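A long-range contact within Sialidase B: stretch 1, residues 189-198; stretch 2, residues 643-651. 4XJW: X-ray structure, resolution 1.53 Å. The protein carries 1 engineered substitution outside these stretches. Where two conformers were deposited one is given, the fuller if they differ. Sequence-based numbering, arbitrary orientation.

Stretch 1 (189-198) NPFQLIFQSG
Stretch 2 643-651: LSNVVQYID

Two segments whose touching residues lie at least 447 positions apart in sequence run roughly antiparallel, their directions 147° apart, and bury 606 Å² between them. The register is fixed by one antiparallel bridge, Gln-192 opposite Tyr-649, with CA atoms 5.2 Å apart. Both residues are extended (phi/psi -132/168 and -117/132), so each offers N and O to the other: Gln-192 N donates to Tyr-649 O at 2.8 Å, and Tyr-649 N to Gln-192 O at 2.9 Å. Water 2 donates to Tyr-649 O and to Gln-192 OE1, tying that side chain to the bridge.

Tyr-649, in the strand 647-651, gives up the most surface, 95 Å². With chi1 t and chi2 80°, its ring receives Gln-192 CG near its plane, at the edge, 3.5 Å from Tyr-649 CD2. Ile-194 (m, t) brings CD1 to 4.0 Å from Tyr-649 CB, an apolar fit.

The CA-to-CB bond of buried Phe-191 points toward the partner. Its chi1 of 69° (p) and chi2 of -86° place Gln-648 OE1 over one ring face, 3.4 Å from Phe-191 CG, while Phe-191 CB packs 3.8 Å from Ile-650 CG2. Gln-648 (m, t, chi3 -4°) also folds back on its own segment, NE2 donating to Asn-645 O at 3.3 Å.

Asn-645, with 74 Å² covered by the other stretch, anchors the other end. Its positive phi (60/43) turns the backbone ahead of the strand, and chi1 m with chi2 3° carries OD1 to Ser-197 N, which donates at 2.9 Å. The amide's other end, ND2, donates to water 6, which donates in turn to Ser-197 O; thus one asparagine serves Ser-197 N directly and Ser-197 O through a water. Between bridge and anchor, waters 3 and 4 both lie within hydrogen-bonding reach of Phe-195 O and Val-647 O, while Leu-193 (m, t) places CD2 3.5 Å from Val-647 O.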

# COMPACT_ATOMS: atom_id res chain seq x y z
N ASN A 189 9.54 -8.31 16.01
CA ASN A 189 8.67 -8.20 14.85
C ASN A 189 8.82 -9.36 13.87
O ASN A 189 9.94 -9.80 13.59
CB ASN A 189 8.93 -6.90 14.08
CG ASN A 189 8.49 -5.67 14.83
OD1 ASN A 189 7.83 -5.76 15.87
ND2 ASN A 189 8.84 -4.52 14.31
N PRO A 190 7.70 -9.83 13.30
CA PRO A 190 7.74 -10.88 12.28
C PRO A 190 7.92 -10.32 10.87
O PRO A 190 8.01 -11.09 9.91
CB PRO A 190 6.35 -11.51 12.40
CG PRO A 190 5.47 -10.35 12.79
CD PRO A 190 6.32 -9.51 13.71
N PHE A 191 7.99 -9.00 10.76
CA PHE A 191 8.01 -8.31 9.47
C PHE A 191 9.10 -7.23 9.47
O PHE A 191 9.63 -6.87 10.53
CB PHE A 191 6.66 -7.62 9.24
CG PHE A 191 6.43 -6.44 10.17
CD1 PHE A 191 5.90 -6.64 11.44
CD2 PHE A 191 6.79 -5.15 9.78
CE1 PHE A 191 5.72 -5.57 12.31
CE2 PHE A 191 6.63 -4.07 10.64
CZ PHE A 191 6.08 -4.28 11.91
N GLN A 192 9.39 -6.69 8.29
CA GLN A 192 10.19 -5.49 8.20
C GLN A 192 9.55 -4.48 7.26
O GLN A 192 8.58 -4.79 6.55
CB GLN A 192 11.62 -5.82 7.75
CG GLN A 192 11.68 -6.60 6.47
CD GLN A 192 12.99 -7.37 6.32
OE1 GLN A 192 13.05 -8.60 6.49
NE2 GLN A 192 14.05 -6.66 5.98
N LEU A 193 10.06 -3.25 7.29
CA LEU A 193 9.59 -2.20 6.40
C LEU A 193 10.62 -1.95 5.30
O LEU A 193 11.83 -1.87 5.57
CB LEU A 193 9.28 -0.91 7.17
CG LEU A 193 8.21 -0.98 8.26
CD1 LEU A 193 8.06 0.38 8.94
CD2 LEU A 193 6.90 -1.45 7.66
N ILE A 194 10.14 -1.85 4.07
CA ILE A 194 10.94 -1.43 2.94
C ILE A 194 10.74 0.07 2.70
O ILE A 194 11.70 0.85 2.71
CB ILE A 194 10.60 -2.22 1.66
CG1 ILE A 194 10.81 -3.72 1.91
CG2 ILE A 194 11.47 -1.76 0.49
CD1 ILE A 194 10.44 -4.60 0.75
N PHE A 195 9.49 0.47 2.48
CA PHE A 195 9.10 1.86 2.36
C PHE A 195 8.45 2.27 3.67
O PHE A 195 7.71 1.48 4.26
CB PHE A 195 8.11 2.01 1.20
CG PHE A 195 8.63 1.48 -0.10
CD1 PHE A 195 9.48 2.25 -0.89
CD2 PHE A 195 8.29 0.20 -0.53
CE1 PHE A 195 9.99 1.76 -2.10
CE2 PHE A 195 8.78 -0.30 -1.75
CZ PHE A 195 9.62 0.48 -2.53
N GLN A 196 8.72 3.47 4.15
CA GLN A 196 8.14 3.86 5.43
C GLN A 196 8.05 5.37 5.56
O GLN A 196 8.78 6.09 4.91
CB GLN A 196 8.95 3.28 6.60
CG GLN A 196 10.40 3.75 6.64
CD GLN A 196 11.31 2.72 7.28
OE1 GLN A 196 11.27 2.51 8.48
NE2 GLN A 196 12.13 2.07 6.46
N SER A 197 7.12 5.84 6.39
CA SER A 197 6.96 7.27 6.63
C SER A 197 8.25 7.95 7.05
O SER A 197 8.95 7.48 7.95
CB SER A 197 5.91 7.50 7.71
OG SER A 197 4.67 6.99 7.32
N GLY A 198 8.58 9.06 6.40
CA GLY A 198 9.76 9.82 6.77
C GLY A 198 11.01 9.42 6.01
O GLY A 198 12.09 10.00 6.20
N LEU A 643 -3.61 5.14 6.78
CA LEU A 643 -2.78 4.51 7.80
C LEU A 643 -1.35 4.47 7.32
O LEU A 643 -1.11 4.14 6.15
CB LEU A 643 -3.24 3.07 8.08
CG LEU A 643 -4.72 2.85 8.39
CD1 LEU A 643 -5.04 1.37 8.53
CD2 LEU A 643 -5.14 3.60 9.64
N SER A 644 -0.43 4.78 8.22
CA SER A 644 0.99 4.73 7.89
C SER A 644 1.66 3.41 8.27
O SER A 644 1.32 2.78 9.28
CB SER A 644 1.72 5.90 8.54
OG SER A 644 1.26 7.12 8.01
N ASN A 645 2.61 3.00 7.43
CA ASN A 645 3.47 1.85 7.72
C ASN A 645 2.70 0.55 7.89
O ASN A 645 2.99 -0.26 8.79
CB ASN A 645 4.36 2.13 8.94
CG ASN A 645 5.43 3.16 8.65
OD1 ASN A 645 5.49 3.71 7.56
ND2 ASN A 645 6.27 3.42 9.65
N VAL A 646 1.73 0.35 7.00
CA VAL A 646 0.96 -0.90 6.94
C VAL A 646 1.38 -1.82 5.79
O VAL A 646 0.99 -2.98 5.76
CB VAL A 646 -0.55 -0.63 6.90
CG1 VAL A 646 -1.03 -0.11 8.26
CG2 VAL A 646 -0.89 0.35 5.76
N VAL A 647 2.18 -1.29 4.84
CA VAL A 647 2.77 -2.14 3.79
C VAL A 647 4.04 -2.73 4.40
O VAL A 647 4.98 -2.00 4.74
CB VAL A 647 3.09 -1.36 2.51
CG1 VAL A 647 3.77 -2.27 1.47
CG2 VAL A 647 1.81 -0.76 1.90
N GLN A 648 4.03 -4.04 4.57
CA GLN A 648 5.06 -4.76 5.33
C GLN A 648 5.57 -5.97 4.57
O GLN A 648 4.88 -6.53 3.73
CB GLN A 648 4.47 -5.19 6.68
CG GLN A 648 4.02 -4.01 7.53
CD GLN A 648 3.42 -4.41 8.85
OE1 GLN A 648 3.25 -5.59 9.15
NE2 GLN A 648 3.08 -3.40 9.66
N TYR A 649 6.81 -6.35 4.89
CA TYR A 649 7.52 -7.43 4.20
C TYR A 649 7.82 -8.58 5.16
O TYR A 649 8.34 -8.37 6.26
CB TYR A 649 8.84 -6.90 3.62
CG TYR A 649 9.70 -7.98 2.97
CD1 TYR A 649 9.42 -8.43 1.70
CD2 TYR A 649 10.78 -8.55 3.66
CE1 TYR A 649 10.20 -9.42 1.09
CE2 TYR A 649 11.57 -9.55 3.06
CZ TYR A 649 11.26 -9.97 1.78
OH TYR A 649 12.01 -10.96 1.16
N ILE A 650 7.50 -9.80 4.72
CA ILE A 650 7.86 -11.00 5.49
C ILE A 650 8.61 -12.00 4.61
O ILE A 650 8.49 -11.97 3.38
CB ILE A 650 6.64 -11.68 6.13
CG1 ILE A 650 5.63 -12.10 5.06
CG2 ILE A 650 5.98 -10.76 7.17
CD1 ILE A 650 4.50 -12.97 5.58
N ASP A 651 9.35 -12.90 5.26
CA ASP A 651 10.08 -13.97 4.60
C ASP A 651 9.50 -15.31 5.06
O ASP A 651 9.39 -15.56 6.26
CB ASP A 651 11.57 -13.88 4.99
CG ASP A 651 12.42 -14.97 4.36
OD1 ASP A 651 12.40 -16.11 4.88
OD2 ASP A 651 13.11 -14.69 3.36
O HOH W 1 9.72 -12.24 8.13
O HOH W 2 10.73 -9.57 7.34
O HOH W 3 7.30 -1.24 3.62
O HOH W 4 4.91 0.86 4.92
O HOH W 5 3.51 4.83 5.48
O HOH W 6 8.33 5.52 9.73